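Local coordinates for CLIP-associating protein 2 (Mus musculus, PDB 3WOZ) that contributes to the control of microtubule dynamics, here through a TOG domain, an all-helical HEAT-repeat fold of a kind that commonly binds tubulin, at residues F55-H59 / G60-S64; Q82-L85 / F86-L89; D187-K190 / A191-V195; P205-T208 / M209-A213. All coordinates share one frame; numbering follows the deposited sequence. Where two conformers were deposited one is given.

Contact 1 of 4, residues F55-H59 / G60-S64; sequences FADPH and GKVFS
H59 is the N-cap of helix 60-77, and its imidazole does the capping: ND1 receives weak bonds from K61 N (3.3 Å) and V62 N (3.5 Å), the latter near the ring plane. With CG anti to the backbone N (chi1 -163°), the ring stands beside its own carbonyl carbon, within reach of these amides. An Asx turn prepares the cap, H59 N donating to the anti lone pair of D57 OD1 at 3.0 Å. The tight part lies between D57 and V62, whose side chains cross at about a right angle and bring V62 CG1 to 3.3 Å from D57 OD2. That oxygen is also salt-bridged to R22 NE, while W19 stacks on the H59 ring and V62 packs against helix 19-34. Deeper still, F63 CE2 comes to 3.5 Å from F55 O, which accepts a hydrogen bond from K95 NZ. The solvent side is looser. G60 is exposed, and K61 meets the H59 ring through CB, placed in plane at the edge, 3.5 Å from CE1, before the chain kinks at chi2 and heads off. On the inner side F63 N donates to H59 O at 3.0 Å, with an N-H...O angle of 157°.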
loop_
_atom_site.group_PDB
_atom_site.type_symbol
_atom_site.label_atom_id
_atom_site.label_comp_id
_atom_site.label_asym_id
_atom_site.label_seq_id
_atom_site.Cartn_x
_atom_site.Cartn_y
_atom_site.Cartn_z
ATOM N N PHE A 55 -4.542 5.708 -11.468
ATOM C CA PHE A 55 -5.213 5.453 -10.198
ATOM C C PHE A 55 -6.501 6.263 -10.066
ATOM O O PHE A 55 -7.416 5.861 -9.351
ATOM C CB PHE A 55 -4.277 5.724 -9.016
ATOM C CG PHE A 55 -3.379 4.569 -8.683
ATOM C CD1 PHE A 55 -3.902 3.400 -8.145
ATOM C CD2 PHE A 55 -2.008 4.650 -8.907
ATOM C CE1 PHE A 55 -3.077 2.319 -7.842
ATOM C CE2 PHE A 55 -1.171 3.572 -8.597
ATOM C CZ PHE A 55 -1.711 2.408 -8.059
ATOM N N ALA A 56 -6.562 7.395 -10.766
ATOM C CA ALA A 56 -7.760 8.227 -10.806
ATOM C C ALA A 56 -8.515 8.142 -12.140
ATOM O O ALA A 56 -9.198 9.084 -12.525
ATOM C CB ALA A 56 -7.401 9.680 -10.484
ATOM N N ASP A 57 -8.405 7.016 -12.841
ATOM C CA ASP A 57 -9.087 6.856 -14.131
ATOM C C ASP A 57 -10.604 6.764 -13.928
ATOM O O ASP A 57 -11.068 5.919 -13.168
ATOM C CB ASP A 57 -8.568 5.620 -14.868
ATOM C CG ASP A 57 -8.876 5.647 -16.351
ATOM O OD1 ASP A 57 -10.066 5.539 -16.733
ATOM O OD2 ASP A 57 -7.916 5.761 -17.142
ATOM N N PRO A 58 -11.376 7.635 -14.609
ATOM C CA PRO A 58 -12.816 7.702 -14.365
ATOM C C PRO A 58 -13.614 6.585 -15.044
ATOM O O PRO A 58 -14.781 6.379 -14.711
ATOM C CB PRO A 58 -13.202 9.064 -14.947
ATOM C CG PRO A 58 -12.248 9.264 -16.063
ATOM C CD PRO A 58 -10.947 8.625 -15.617
ATOM N N HIS A 59 -12.994 5.877 -15.980
ATOM C CA HIS A 59 -13.667 4.797 -16.683
ATOM C C HIS A 59 -13.450 3.461 -15.981
ATOM O O HIS A 59 -12.309 3.023 -15.802
ATOM C CB HIS A 59 -13.200 4.726 -18.135
ATOM C CG HIS A 59 -14.115 3.936 -19.016
ATOM N ND1 HIS A 59 -14.052 2.564 -19.112
ATOM C CD2 HIS A 59 -15.120 4.327 -19.835
ATOM C CE1 HIS A 59 -14.976 2.140 -19.955
ATOM N NE2 HIS A 59 -15.640 3.192 -20.406
ATOM N N GLY A 60 -14.556 2.824 -15.599
ATOM C CA GLY A 60 -14.539 1.569 -14.841
ATOM C C GLY A 60 -13.809 0.399 -15.481
ATOM O O GLY A 60 -13.110 -0.345 -14.793
ATOM N N LYS A 61 -13.970 0.233 -16.792
ATOM C CA LYS A 61 -13.335 -0.878 -17.509
ATOM C C LYS A 61 -11.830 -0.655 -17.609
ATOM O O LYS A 61 -11.047 -1.566 -17.361
ATOM C CB LYS A 61 -13.966 -1.067 -18.898
ATOM C CG LYS A 61 -13.294 -2.101 -19.807
ATOM C CD LYS A 61 -13.403 -3.522 -19.248
ATOM C CE LYS A 61 -12.906 -4.550 -20.255
ATOM N NZ LYS A 61 -12.679 -5.878 -19.620
ATOM N N VAL A 62 -11.441 0.569 -17.953
ATOM C CA VAL A 62 -10.032 0.941 -18.042
ATOM C C VAL A 62 -9.340 0.724 -16.693
ATOM O O VAL A 62 -8.254 0.139 -16.639
ATOM C CB VAL A 62 -9.849 2.404 -18.517
ATOM C CG1 VAL A 62 -8.374 2.777 -18.568
ATOM C CG2 VAL A 62 -10.490 2.607 -19.894
ATOM N N PHE A 63 -9.990 1.171 -15.617
ATOM C CA PHE A 63 -9.425 1.096 -14.268
ATOM C C PHE A 63 -9.224 -0.348 -13.800
ATOM O O PHE A 63 -8.179 -0.677 -13.249
ATOM C CB PHE A 63 -10.276 1.895 -13.267
ATOM C CG PHE A 63 -9.752 1.866 -11.853
ATOM C CD1 PHE A 63 -10.405 1.125 -10.873
ATOM C CD2 PHE A 63 -8.601 2.570 -11.503
ATOM C CE1 PHE A 63 -9.932 1.090 -9.561
ATOM C CE2 PHE A 63 -8.114 2.542 -10.197
ATOM C CZ PHE A 63 -8.784 1.800 -9.221
ATOM N N SER A 64 -10.222 -1.197 -14.026
ATOM C CA SER A 64 -10.119 -2.620 -13.705
ATOM C C SER A 64 -9.037 -3.334 -14.512
ATOM O O SER A 64 -8.328 -4.185 -13.976
ATOM C CB SER A 64 -11.463 -3.320 -13.877
ATOM O OG SER A 64 -12.222 -3.193 -12.692
#

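Contact 2 of 4, residues Q82-L85 / F86-L89; sequences QDWL and FVLL
The indole of W84 has L88 CB over one face, while V87 comes up obliquely beside the five-membered ring. L88 CB lies 3.7 Å above the plane, offset toward the rim of the six-membered ring, in a CH-pi contact, and L88 CD1 adds an approach of 3.7 Å to W84 CZ3. V87 CB makes a second, off-centre CH-pi contact with the five-membered ring, 4.2 Å from its centroid, and V87 CG1 comes to 3.5 Å from W84 NE1. NE1 itself donates to T52 OG1, and C48 and F51 of the same helix 41-54 also touch the W84 side chain. Turned away from its own N (chi1 -170°), the indole lies on the carbonyl side, alongside the turn that follows. With an alanine here the indole is gone, which would probably leave T52 OG1 without its N-H donor and a gap beside V87 and L88. On the L88 side the helix starts: W84 O accepts from L88 N at 3.0 Å and L85 O from L89 N at 2.9 Å. Ahead of these bonds a water takes the F86 N-H at 2.7 Å and donates to Q82 O, tying the turn at Q82 to the first residues of helix 85-96. L85 and L89 face helices 102-118 and 121-133. The chemistry is therefore divided: dispersion over the indole face, a single directed bond at its nitrogen, and water satisfying an early helix amide.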
loop_
_atom_site.group_PDB
_atom_site.type_symbol
_atom_site.label_atom_id
_atom_site.label_comp_id
_atom_site.label_asym_id
_atom_site.label_seq_id
_atom_site.Cartn_x
_atom_site.Cartn_y
_atom_site.Cartn_z
ATOM N N GLN A 82 11.584 0.704 -6.765
ATOM C CA GLN A 82 11.677 1.115 -5.361
ATOM C C GLN A 82 11.346 2.591 -5.118
ATOM O O GLN A 82 10.772 2.941 -4.080
ATOM C CB GLN A 82 13.038 0.738 -4.766
ATOM C CG GLN A 82 13.116 -0.744 -4.396
ATOM C CD GLN A 82 14.481 -1.182 -3.885
ATOM O OE1 GLN A 82 15.256 -0.382 -3.356
ATOM N NE2 GLN A 82 14.774 -2.467 -4.033
ATOM N N ASP A 83 11.689 3.442 -6.081
ATOM C CA ASP A 83 11.409 4.874 -5.985
ATOM C C ASP A 83 9.945 5.201 -6.274
ATOM O O ASP A 83 9.473 6.287 -5.934
ATOM C CB ASP A 83 12.323 5.671 -6.923
ATOM C CG ASP A 83 13.786 5.592 -6.523
ATOM O OD1 ASP A 83 14.635 5.456 -7.424
ATOM O OD2 ASP A 83 14.093 5.664 -5.313
ATOM N N TRP A 84 9.235 4.261 -6.897
ATOM C CA TRP A 84 7.814 4.426 -7.198
ATOM C C TRP A 84 6.937 3.749 -6.145
ATOM O O TRP A 84 5.709 3.898 -6.156
ATOM C CB TRP A 84 7.496 3.881 -8.600
ATOM C CG TRP A 84 6.105 4.220 -9.083
ATOM C CD1 TRP A 84 5.593 5.469 -9.292
ATOM C CD2 TRP A 84 5.055 3.296 -9.411
ATOM N NE1 TRP A 84 4.291 5.381 -9.728
ATOM C CE2 TRP A 84 3.937 4.060 -9.810
ATOM C CE3 TRP A 84 4.954 1.897 -9.408
ATOM C CZ2 TRP A 84 2.728 3.473 -10.204
ATOM C CZ3 TRP A 84 3.756 1.315 -9.796
ATOM C CH2 TRP A 84 2.658 2.104 -10.192
ATOM N N LEU A 85 7.575 3.020 -5.229
ATOM C CA LEU A 85 6.863 2.206 -4.251
ATOM C C LEU A 85 5.920 3.008 -3.348
ATOM O O LEU A 85 4.812 2.548 -3.055
ATOM C CB LEU A 85 7.837 1.354 -3.419
ATOM C CG LEU A 85 7.244 0.448 -2.328
ATOM C CD1 LEU A 85 6.222 -0.553 -2.889
ATOM C CD2 LEU A 85 8.335 -0.271 -1.537
ATOM N N PHE A 86 6.348 4.195 -2.917
ATOM C CA PHE A 86 5.495 5.045 -2.084
ATOM C C PHE A 86 4.153 5.285 -2.771
ATOM O O PHE A 86 3.102 5.138 -2.155
ATOM C CB PHE A 86 6.172 6.385 -1.742
ATOM C CG PHE A 86 5.239 7.386 -1.107
ATOM C CD1 PHE A 86 4.573 8.333 -1.886
ATOM C CD2 PHE A 86 5.003 7.365 0.267
ATOM C CE1 PHE A 86 3.697 9.255 -1.302
ATOM C CE2 PHE A 86 4.135 8.276 0.859
ATOM C CZ PHE A 86 3.482 9.227 0.075
ATOM N N VAL A 87 4.206 5.646 -4.050
ATOM C CA VAL A 87 3.014 5.941 -4.837
ATOM C C VAL A 87 2.162 4.686 -5.037
ATOM O O VAL A 87 0.963 4.712 -4.794
ATOM C CB VAL A 87 3.380 6.586 -6.200
ATOM C CG1 VAL A 87 2.194 6.562 -7.155
ATOM C CG2 VAL A 87 3.885 8.021 -5.995
ATOM N N LEU A 88 2.794 3.591 -5.457
ATOM C CA LEU A 88 2.092 2.336 -5.690
ATOM C C LEU A 88 1.304 1.888 -4.461
ATOM O O LEU A 88 0.101 1.641 -4.544
ATOM C CB LEU A 88 3.081 1.247 -6.111
ATOM C CG LEU A 88 2.576 -0.195 -6.223
ATOM C CD1 LEU A 88 1.494 -0.318 -7.296
ATOM C CD2 LEU A 88 3.749 -1.142 -6.504
ATOM N N LEU A 89 1.992 1.808 -3.325
ATOM C CA LEU A 89 1.422 1.246 -2.110
ATOM C C LEU A 89 0.342 2.140 -1.492
ATOM O O LEU A 89 -0.735 1.651 -1.114
ATOM C CB LEU A 89 2.529 0.927 -1.096
ATOM C CG LEU A 89 2.137 0.364 0.274
ATOM C CD1 LEU A 89 1.205 -0.847 0.141
ATOM C CD2 LEU A 89 3.381 0.017 1.087
HETATM O O HOH W 1 9.015 4.741 -2.962
#

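Contact 3 of 4, residues D187-K190 / A191-V195; sequences DVRK and AAQSV
From D187 to S194 the backbone keeps a regular alpha-helical course, four successive i to i+4 bonds running from A191 N to D187 O, A192 N to V188 O (the shortest, 2.8 Å), Q193 N to R189 O and S194 N to K190 O. Q193 reaches back to both R189 and K190. Its CG stands anti to the carbonyl carbon (chi1 -86°) and the chain then extends back along the helix surface, bringing NE2 to 3.4 Å from R189 CG, a less certain contact, made by one of two R189 conformers. K190 runs alongside Q193 in the same direction, its NZ 4.0 Å from Q193 OE1. A leucine in place of Q193 has no amide, so the K190 ammonium would probably lose the nearby carbonyl oxygen as a weak polar neighbour. Helix 186-202 is part of the HEAT-repeat array of the TOG domain: V188 and A191 lean on helix 141-155, A192 on helix 167-179, while R189 NH2 bonds to E182 O. The small A191 CB sits 3.2 Å from D187 O. One turn on, S194 OG donates to A191 O at 2.7 Å from above the carbonyl plane, on the same face as V195 N, which reaches that oxygen at 3.0 Å.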
loop_
_atom_site.group_PDB
_atom_site.type_symbol
_atom_site.label_atom_id
_atom_site.label_comp_id
_atom_site.label_asym_id
_atom_site.label_seq_id
_atom_site.Cartn_x
_atom_site.Cartn_y
_atom_site.Cartn_z
ATOM N N ASP A 187 -14.350 -2.399 13.097
ATOM C CA ASP A 187 -13.317 -2.861 12.170
ATOM C C ASP A 187 -11.965 -2.190 12.415
ATOM O O ASP A 187 -10.930 -2.856 12.404
ATOM C CB ASP A 187 -13.768 -2.680 10.720
ATOM C CG ASP A 187 -14.876 -3.642 10.330
ATOM O OD1 ASP A 187 -14.939 -4.755 10.896
ATOM O OD2 ASP A 187 -15.682 -3.287 9.449
ATOM N N VAL A 188 -11.979 -0.879 12.641
ATOM C CA VAL A 188 -10.772 -0.170 13.061
ATOM C C VAL A 188 -10.259 -0.757 14.382
ATOM O O VAL A 188 -9.076 -1.093 14.486
ATOM C CB VAL A 188 -11.004 1.356 13.172
ATOM C CG1 VAL A 188 -9.736 2.056 13.612
ATOM C CG2 VAL A 188 -11.449 1.917 11.837
ATOM N N ARG A 189 -11.166 -0.909 15.352
ATOM C CA ARG A 189 -10.849 -1.469 16.665
ATOM C C ARG A 189 -10.047 -2.771 16.556
ATOM O O ARG A 189 -8.962 -2.892 17.126
ATOM C CB ARG A 189 -12.146 -1.691 17.460
ATOM C CG ARG A 189 -11.962 -1.904 18.952
ATOM C CD ARG A 189 -13.272 -1.731 19.717
ATOM N NE ARG A 189 -14.061 -0.607 19.214
ATOM C CZ ARG A 189 -15.281 -0.722 18.697
ATOM N NH1 ARG A 189 -15.863 -1.910 18.635
ATOM N NH2 ARG A 189 -15.926 0.351 18.260
ATOM N N LYS A 190 -10.591 -3.739 15.820
ATOM C CA LYS A 190 -9.949 -5.047 15.681
ATOM C C LYS A 190 -8.659 -4.981 14.864
ATOM O O LYS A 190 -7.705 -5.719 15.144
ATOM C CB LYS A 190 -10.919 -6.081 15.089
ATOM C CG LYS A 190 -12.160 -6.362 15.948
ATOM C CD LYS A 190 -11.802 -6.952 17.319
ATOM C CE LYS A 190 -12.967 -6.839 18.295
ATOM N NZ LYS A 190 -12.574 -7.212 19.685
ATOM N N ALA A 191 -8.631 -4.099 13.866
ATOM C CA ALA A 191 -7.459 -3.946 13.003
ATOM C C ALA A 191 -6.287 -3.303 13.749
ATOM O O ALA A 191 -5.145 -3.729 13.590
ATOM C CB ALA A 191 -7.808 -3.151 11.753
ATOM N N ALA A 192 -6.583 -2.291 14.565
ATOM C CA ALA A 192 -5.567 -1.607 15.362
ATOM C C ALA A 192 -4.944 -2.536 16.404
ATOM O O ALA A 192 -3.717 -2.578 16.551
ATOM C CB ALA A 192 -6.149 -0.371 16.019
ATOM N N GLN A 193 -5.791 -3.284 17.109
ATOM C CA GLN A 193 -5.342 -4.259 18.101
ATOM C C GLN A 193 -4.396 -5.280 17.487
ATOM O O GLN A 193 -3.293 -5.494 17.993
ATOM C CB GLN A 193 -6.534 -4.975 18.738
ATOM C CG GLN A 193 -7.126 -4.237 19.915
ATOM C CD GLN A 193 -8.549 -4.648 20.219
ATOM O OE1 GLN A 193 -8.866 -5.837 20.282
ATOM N NE2 GLN A 193 -9.419 -3.662 20.419
ATOM N N SER A 194 -4.835 -5.896 16.390
ATOM C CA SER A 194 -4.022 -6.867 15.672
ATOM C C SER A 194 -2.677 -6.269 15.259
ATOM O O SER A 194 -1.653 -6.943 15.351
ATOM C CB SER A 194 -4.778 -7.421 14.458
ATOM O OG SER A 194 -5.154 -6.385 13.568
ATOM N N VAL A 195 -2.679 -5.006 14.828
ATOM C CA VAL A 195 -1.433 -4.313 14.474
ATOM C C VAL A 195 -0.508 -4.183 15.688
ATOM O O VAL A 195 0.664 -4.550 15.615
ATOM C CB VAL A 195 -1.691 -2.936 13.810
ATOM C CG1 VAL A 195 -0.431 -2.070 13.805
ATOM C CG2 VAL A 195 -2.181 -3.130 12.390
#

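Contact 4 of 4, residues P205-T208 / M209-A213; sequences PEFT and MLLGA
L211 lies one helical turn beyond F207 and leans on its ring. L211 CB is 3.7 Å from both F207 O and T208 O, resting on the backbone of the preceding turn. CG, anti to the carbonyl carbon (chi1 -66°), drops to 3.4 Å from F207 O and also approaches F207 CE1 obliquely. At the tip both methyls come to that same atom from one side, CD1 at 3.7 Å and CD2 at 3.8 Å from F207 CE1. The pair is buried: L211 continues onto A222 and L226 of helix 216-226, and F207 onto L196 and L199 of helix 186-202. Beneath them F207 O accepts from L211 N at 3.0 Å, one of four i to i+4 bonds that also join P205 to M209, E206 to L210 and T208 to G212. The outer surface differs. M209, a selenomethionine, crosses E206 at a slant, its CE 4.0 Å from OE1, an oxygen that accepts from N165 N. T208 OG1 turns back to T204 O, while the buried L210 packs toward V173 of helix 167-179. Helix 204-212 thus has an apolar side turned to its neighbours and an exposed side bearing T208, M209 and G212, the amphipathic pattern of a short helix in an alpha-solenoid such as this HEAT-repeat domain.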
loop_
_atom_site.group_PDB
_atom_site.type_symbol
_atom_site.label_atom_id
_atom_site.label_comp_id
_atom_site.label_asym_id
_atom_site.label_seq_id
_atom_site.Cartn_x
_atom_site.Cartn_y
_atom_site.Cartn_z
ATOM N N PRO A 205 11.260 -6.401 22.779
ATOM C CA PRO A 205 12.093 -5.391 23.442
ATOM C C PRO A 205 12.001 -4.000 22.811
ATOM O O PRO A 205 11.839 -3.014 23.531
ATOM C CB PRO A 205 13.510 -5.958 23.302
ATOM C CG PRO A 205 13.311 -7.422 23.229
ATOM C CD PRO A 205 12.057 -7.589 22.414
ATOM N N GLU A 206 12.075 -3.928 21.483
ATOM C CA GLU A 206 11.998 -2.648 20.776
ATOM C C GLU A 206 10.618 -1.999 20.900
ATOM O O GLU A 206 10.501 -0.773 20.860
ATOM C CB GLU A 206 12.390 -2.817 19.304
ATOM C CG GLU A 206 12.705 -1.517 18.567
ATOM C CD GLU A 206 14.103 -0.964 18.850
ATOM O OE1 GLU A 206 14.412 0.133 18.341
ATOM O OE2 GLU A 206 14.894 -1.616 19.567
ATOM N N PHE A 207 9.580 -2.822 21.050
ATOM C CA PHE A 207 8.224 -2.316 21.260
ATOM C C PHE A 207 8.014 -1.846 22.698
ATOM O O PHE A 207 7.256 -0.907 22.940
ATOM C CB PHE A 207 7.168 -3.364 20.896
ATOM C CG PHE A 207 5.779 -2.798 20.769
ATOM C CD1 PHE A 207 4.914 -2.783 21.860
ATOM C CD2 PHE A 207 5.339 -2.268 19.562
ATOM C CE1 PHE A 207 3.636 -2.255 21.746
ATOM C CE2 PHE A 207 4.061 -1.736 19.441
ATOM C CZ PHE A 207 3.208 -1.730 20.535
ATOM N N THR A 208 8.673 -2.514 23.643
ATOM C CA THR A 208 8.632 -2.117 25.051
ATOM C C THR A 208 9.287 -0.743 25.226
ATOM O O THR A 208 8.788 0.102 25.973
ATOM C CB THR A 208 9.315 -3.167 25.958
ATOM O OG1 THR A 208 8.887 -4.481 25.577
ATOM C CG2 THR A 208 8.960 -2.937 27.428
HETATM N N MSE A 209 10.390 -0.531 24.508
HETATM C CA MSE A 209 11.112 0.737 24.492
HETATM C C MSE A 209 10.236 1.843 23.895
HETATM O O MSE A 209 10.211 2.970 24.398
HETATM C CB MSE A 209 12.398 0.582 23.678
HETATM C CG MSE A 209 13.640 1.189 24.312
HETATM SE SE MSE A 209 15.269 0.659 23.361
HETATM C CE MSE A 209 15.123 1.853 21.826
ATOM N N LEU A 210 9.523 1.497 22.820
ATOM C CA LEU A 210 8.563 2.381 22.151
ATOM C C LEU A 210 7.490 2.874 23.131
ATOM O O LEU A 210 7.270 4.077 23.260
ATOM C CB LEU A 210 7.914 1.634 20.971
ATOM C CG LEU A 210 7.070 2.250 19.837
ATOM C CD1 LEU A 210 5.939 3.159 20.325
ATOM C CD2 LEU A 210 7.920 2.970 18.800
ATOM N N LEU A 211 6.838 1.934 23.814
ATOM C CA LEU A 211 5.802 2.242 24.805
ATOM C C LEU A 211 6.323 3.133 25.930
ATOM O O LEU A 211 5.634 4.059 26.361
ATOM C CB LEU A 211 5.218 0.957 25.401
ATOM C CG LEU A 211 4.406 0.003 24.520
ATOM C CD1 LEU A 211 4.171 -1.308 25.254
ATOM C CD2 LEU A 211 3.086 0.625 24.097
ATOM N N GLY A 212 7.540 2.843 26.393
ATOM C CA GLY A 212 8.191 3.614 27.450
ATOM C C GLY A 212 8.370 5.080 27.097
ATOM O O GLY A 212 8.283 5.948 27.968
ATOM N N ALA A 213 8.605 5.348 25.814
ATOM C CA ALA A 213 8.793 6.709 25.314
ATOM C C ALA A 213 7.477 7.389 24.914
ATOM O O ALA A 213 7.479 8.413 24.219
ATOM C CB ALA A 213 9.779 6.709 24.155
#

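How the contacts relate
The four contacts follow one another along the chain. Contacts 1 and 2 are the pair that touches: their centres are about 19 Å apart, but F55 CE2 comes to 4.2 Å from W84 CZ2 and F55 CZ to 4.0 Å from L88 O, so the loop before helix 60-77 packs on the start of helix 85-96. Contacts 3 and 4 lie on the successive helices 186-202 and 204-212, again about 19 Å between centres, yet about 6 Å separates their nearest atoms. Contact 2 is the most central, about 9 Å from the chain centre. Contacts 1 and 4 lie on opposite sides of that centre, about 43 Å between their own centres, which spans much of the elongated solenoid.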